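Local coordinates for protein transmembrane oligosaccharyl transferase (Archaeoglobus fulgidus, PDB 3WAJ) that belongs to the STT3/AglB family of membrane-embedded oligosaccharyl transferases, pairing a multi-helix transmembrane region that carries a zinc ion with a large C-terminal globular part, at residues D611-E615 against T616-Y620; V736-M740 against G741-V745. One frame throughout, in Å; residues are numbered along the deposited sequence.

Interaction 1: D611-E615 against T616-Y620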
loop_
_atom_site.group_PDB
_atom_site.type_symbol
_atom_site.label_atom_id
_atom_site.label_comp_id
_atom_site.label_asym_id
_atom_site.label_seq_id
_atom_site.Cartn_x
_atom_site.Cartn_y
_atom_site.Cartn_z
ATOM N N ASP A 611 13.150 -0.823 -11.414
ATOM C CA ASP A 611 12.692 0.451 -11.959
ATOM C C ASP A 611 13.532 1.644 -11.509
ATOM O O ASP A 611 14.444 1.500 -10.698
ATOM C CB ASP A 611 11.181 0.673 -11.762
ATOM C CG ASP A 611 10.822 1.239 -10.404
ATOM O OD1 ASP A 611 11.633 1.174 -9.440
ATOM O OD2 ASP A 611 9.680 1.737 -10.306
ATOM N N ILE A 612 13.243 2.816 -12.056
ATOM C CA ILE A 612 14.128 3.938 -11.833
ATOM C C ILE A 612 14.011 4.411 -10.392
ATOM O O ILE A 612 14.909 5.069 -9.862
ATOM C CB ILE A 612 13.855 5.068 -12.831
ATOM C CG1 ILE A 612 14.984 6.111 -12.763
ATOM C CG2 ILE A 612 12.473 5.694 -12.568
ATOM C CD1 ILE A 612 14.885 7.193 -13.804
ATOM N N GLU A 613 12.908 4.052 -9.751
ATOM C CA GLU A 613 12.677 4.462 -8.372
ATOM C C GLU A 613 13.544 3.637 -7.424
ATOM O O GLU A 613 14.169 4.176 -6.507
ATOM C CB GLU A 613 11.186 4.356 -8.029
ATOM C CG GLU A 613 10.333 5.398 -8.750
ATOM C CD GLU A 613 8.881 5.418 -8.298
ATOM O OE1 GLU A 613 8.175 6.406 -8.604
ATOM O OE2 GLU A 613 8.444 4.443 -7.649
ATOM N N MET A 614 13.553 2.331 -7.655
ATOM C CA MET A 614 14.498 1.419 -7.021
ATOM C C MET A 614 15.944 1.885 -7.173
ATOM O O MET A 614 16.739 1.806 -6.237
ATOM C CB MET A 614 14.322 0.022 -7.618
ATOM C CG MET A 614 13.012 -0.646 -7.175
ATOM S SD MET A 614 12.598 -2.145 -8.082
ATOM C CE MET A 614 14.098 -3.115 -7.761
ATOM N N GLU A 615 16.278 2.384 -8.358
ATOM C CA GLU A 615 17.632 2.851 -8.615
ATOM C C GLU A 615 17.917 4.124 -7.822
ATOM O O GLU A 615 19.007 4.302 -7.287
ATOM C CB GLU A 615 17.830 3.117 -10.118
ATOM C CG GLU A 615 19.191 3.690 -10.501
ATOM C CD GLU A 615 19.270 4.071 -11.981
ATOM O OE1 GLU A 615 18.473 4.932 -12.401
ATOM O OE2 GLU A 615 20.117 3.519 -12.725
ATOM N N THR A 616 16.919 4.999 -7.735
ATOM C CA THR A 616 17.109 6.310 -7.137
ATOM C C THR A 616 16.414 6.496 -5.790
ATOM O O THR A 616 16.966 6.151 -4.757
ATOM C CB THR A 616 16.693 7.420 -8.099
ATOM O OG1 THR A 616 15.288 7.321 -8.347
ATOM C CG2 THR A 616 17.457 7.292 -9.413
ATOM N N GLY A 617 15.213 7.057 -5.799
ATOM C CA GLY A 617 14.556 7.501 -4.574
ATOM C C GLY A 617 14.292 6.422 -3.537
ATOM O O GLY A 617 14.422 6.657 -2.335
ATOM N N LYS A 618 13.922 5.232 -3.996
ATOM C CA LYS A 618 13.613 4.159 -3.078
ATOM C C LYS A 618 14.844 3.343 -2.702
ATOM O O LYS A 618 14.724 2.402 -1.912
ATOM C CB LYS A 618 12.532 3.229 -3.665
ATOM C CG LYS A 618 11.210 3.899 -4.027
ATOM C CD LYS A 618 10.193 2.839 -4.460
ATOM C CE LYS A 618 8.804 3.453 -4.650
ATOM N NZ LYS A 618 7.936 2.585 -5.535
ATOM N N TYR A 619 16.011 3.669 -3.263
ATOM C CA TYR A 619 17.177 2.837 -2.964
ATOM C C TYR A 619 17.498 2.844 -1.466
ATOM O O TYR A 619 17.790 1.800 -0.882
ATOM C CB TYR A 619 18.437 3.166 -3.799
ATOM C CG TYR A 619 19.557 2.224 -3.395
ATOM C CD1 TYR A 619 20.444 2.564 -2.374
ATOM C CD2 TYR A 619 19.668 0.958 -3.967
ATOM C CE1 TYR A 619 21.433 1.684 -1.957
ATOM C CE2 TYR A 619 20.658 0.064 -3.560
ATOM C CZ TYR A 619 21.536 0.440 -2.554
ATOM O OH TYR A 619 22.524 -0.412 -2.127
ATOM N N TYR A 620 17.435 4.020 -0.852
ATOM C CA TYR A 620 17.718 4.166 0.573
ATOM C C TYR A 620 16.841 3.230 1.409
ATOM O O TYR A 620 17.317 2.557 2.318
ATOM C CB TYR A 620 17.486 5.619 0.980
ATOM C CG TYR A 620 17.729 5.940 2.442
ATOM C CD1 TYR A 620 16.675 6.254 3.290
ATOM C CD2 TYR A 620 19.020 5.981 2.962
ATOM C CE1 TYR A 620 16.900 6.581 4.618
ATOM C CE2 TYR A 620 19.248 6.303 4.287
ATOM C CZ TYR A 620 18.185 6.603 5.104
ATOM O OH TYR A 620 18.409 6.926 6.417
#

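Interaction 2: V736-M740 against G741-V745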
loop_
_atom_site.group_PDB
_atom_site.type_symbol
_atom_site.label_atom_id
_atom_site.label_comp_id
_atom_site.label_asym_id
_atom_site.label_seq_id
_atom_site.Cartn_x
_atom_site.Cartn_y
_atom_site.Cartn_z
ATOM N N VAL A 736 13.972 22.133 -4.785
ATOM C CA VAL A 736 13.553 20.782 -5.158
ATOM C C VAL A 736 14.622 20.025 -5.945
ATOM O O VAL A 736 15.537 20.615 -6.536
ATOM C CB VAL A 736 12.176 20.724 -5.886
ATOM C CG1 VAL A 736 11.309 21.924 -5.504
ATOM C CG2 VAL A 736 12.356 20.648 -7.377
ATOM N N SER A 737 14.504 18.706 -5.932
ATOM C CA SER A 737 15.539 17.853 -6.477
ATOM C C SER A 737 15.205 17.526 -7.938
ATOM O O SER A 737 14.086 17.807 -8.393
ATOM C CB SER A 737 15.682 16.603 -5.608
ATOM O OG SER A 737 14.659 15.681 -5.891
ATOM N N PRO A 738 16.177 16.980 -8.693
ATOM C CA PRO A 738 15.890 16.753 -10.121
ATOM C C PRO A 738 14.901 15.610 -10.340
ATOM O O PRO A 738 14.729 14.775 -9.431
ATOM C CB PRO A 738 17.255 16.347 -10.700
ATOM C CG PRO A 738 18.293 16.788 -9.649
ATOM C CD PRO A 738 17.576 16.653 -8.338
ATOM N N THR A 739 14.268 15.578 -11.521
ATOM C CA THR A 739 13.451 14.434 -11.933
ATOM C C THR A 739 14.319 13.185 -11.936
ATOM O O THR A 739 15.536 13.267 -12.146
ATOM C CB THR A 739 12.845 14.624 -13.337
ATOM O OG1 THR A 739 13.905 14.754 -14.289
ATOM C CG2 THR A 739 11.931 15.859 -13.394
ATOM N N MET A 740 13.697 12.032 -11.735
ATOM C CA MET A 740 14.456 10.797 -11.537
ATOM C C MET A 740 15.366 10.416 -12.708
ATOM O O MET A 740 16.480 9.932 -12.499
ATOM C CB MET A 740 13.520 9.652 -11.152
ATOM C CG MET A 740 13.067 9.757 -9.704
ATOM S SD MET A 740 11.837 8.533 -9.218
ATOM C CE MET A 740 10.541 8.944 -10.413
ATOM N N GLY A 741 14.897 10.643 -13.930
ATOM C CA GLY A 741 15.729 10.453 -15.110
ATOM C C GLY A 741 17.001 11.288 -15.071
ATOM O O GLY A 741 18.102 10.820 -15.411
ATOM N N THR A 742 16.859 12.532 -14.640
ATOM C CA THR A 742 18.022 13.390 -14.463
ATOM C C THR A 742 18.903 12.868 -13.319
ATOM O O THR A 742 20.146 12.888 -13.401
ATOM C CB THR A 742 17.597 14.833 -14.223
ATOM O OG1 THR A 742 16.929 15.312 -15.395
ATOM C CG2 THR A 742 18.798 15.709 -13.918
ATOM N N GLN A 743 18.277 12.373 -12.264
ATOM C CA GLN A 743 19.061 11.826 -11.155
ATOM C C GLN A 743 19.942 10.693 -11.623
ATOM O O GLN A 743 21.098 10.592 -11.216
ATOM C CB GLN A 743 18.152 11.360 -10.028
ATOM C CG GLN A 743 17.328 12.461 -9.424
ATOM C CD GLN A 743 16.609 11.986 -8.195
ATOM O OE1 GLN A 743 16.970 10.958 -7.632
ATOM N NE2 GLN A 743 15.580 12.718 -7.772
ATOM N N GLU A 744 19.392 9.833 -12.475
ATOM C CA GLU A 744 20.157 8.702 -13.004
ATOM C C GLU A 744 21.334 9.208 -13.865
ATOM O O GLU A 744 22.463 8.707 -13.757
ATOM C CB GLU A 744 19.243 7.785 -13.823
ATOM C CG GLU A 744 19.989 6.857 -14.774
ATOM C CD GLU A 744 19.046 5.965 -15.584
ATOM O OE1 GLU A 744 19.276 5.783 -16.803
ATOM O OE2 GLU A 744 18.075 5.436 -14.991
ATOM N N VAL A 745 21.058 10.206 -14.710
ATOM C CA VAL A 745 22.107 10.837 -15.513
ATOM C C VAL A 745 23.207 11.357 -14.596
ATOM O O VAL A 745 24.382 11.107 -14.829
ATOM C CB VAL A 745 21.563 11.975 -16.426
ATOM C CG1 VAL A 745 22.699 12.764 -17.012
ATOM C CG2 VAL A 745 20.712 11.391 -17.561
#

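Interaction 1: D611-E615 against T616-Y620
The ring of Tyr619 is met at its edge, near its plane, by the carbonyl oxygen of Met614, with Met614 O 3.8 Å from Tyr619 CD2 and 3.3 Å from its CB. Tyr674 and Tyr636 also pack edge-to-face with this ring. The carboxylate of Glu613 meets Lys618 through one oxygen: OE2 lies 2.9 Å from NZ, approached nearly along its C-O bond, in a salt bridge. Both chains are extended beyond CG and slant across each other, CB of Glu613 resting 4.0 Å from CG and CD of Lys618. Lys618 N also bonds Glu613 O, at 2.7 Å, from above the carbonyl plane. At the helix end Thr616 grips Ile612 O twice, from opposite faces of that carbonyl: its N at 2.9 Å and its OG1 at 2.7 Å. The hydroxyl gets there because chi1 of 64° sets it between the backbone N and C. At the start, Asp611 and Met614 form a capping box, Asp611 OD1 accepting a nearly straight bond from Met614 N. Lys618 NZ further bonds Tyr553 OH and forms a salt bridge with Asp552, so its ammonium group probably stays charged between two carboxylates.

Interaction 2: V736-M740 against G741-V745
Pro738 O receives the side-chain amide of Gln743 in the shortest sound polar bond here, with NE2 at 2.8 Å and an N-H...O angle of 167°. The oxygen lies close to the amide plane of Gln743, while the donor is tilted 25° from the plane of the proline carbonyl. The glutamine chain reaches back along the backbone to do this: CG is anti to the carbonyl carbon (chi1 -62°) and the rest is extended, which brings CG to 3.4 Å from Thr739 O. The main chain of the same residue holds the next carbonyl, Gln743 N bonding Thr739 O at 2.9 Å in the carbonyl plane. Gln743 thereby binds two successive carbonyls, one with its side chain and one with its backbone. The regular i to i+4 pattern continues with Glu744 N on Met740 O. Around the turn, methyl CG2 of Thr742 packs on CB of Pro738 at 3.6 Å, and OG1 of Thr739 comes within 3.3 Å of OG1 of Thr742. The Thr742 hydroxyl is bonded outside by Glu727 and Trp705. Glu727 also takes the N-H of Thr739, and Glu704 accepts from Gly741 N. Two carboxylates thus meet N-H groups at a helix start, with Thr739 at the N-cap position: this is the first turn of helix 740-755, entered from an extended loop that follows helix 717-732.

From the N terminus, strand 605-611 of the mixed five-stranded sheet runs into interaction 1, where the short helix 612-615 turns through 616-618 and passes into helix 619-627. More than a hundred residues later, interaction 2 marks the passage from helix 717-732 through a loop into helix 740-755. Each closes a local turn, and the two follow in series, neither nesting nor crossing. They nevertheless meet in space, their centres about 11 Å apart: Ile612 CD1 lies 3.4 Å from Met740 O, and Glu613 CG lies 3.5 Å from Met740 SD. Helix 740-755 therefore packs by its first turn against the helical turn that leaves the sheet.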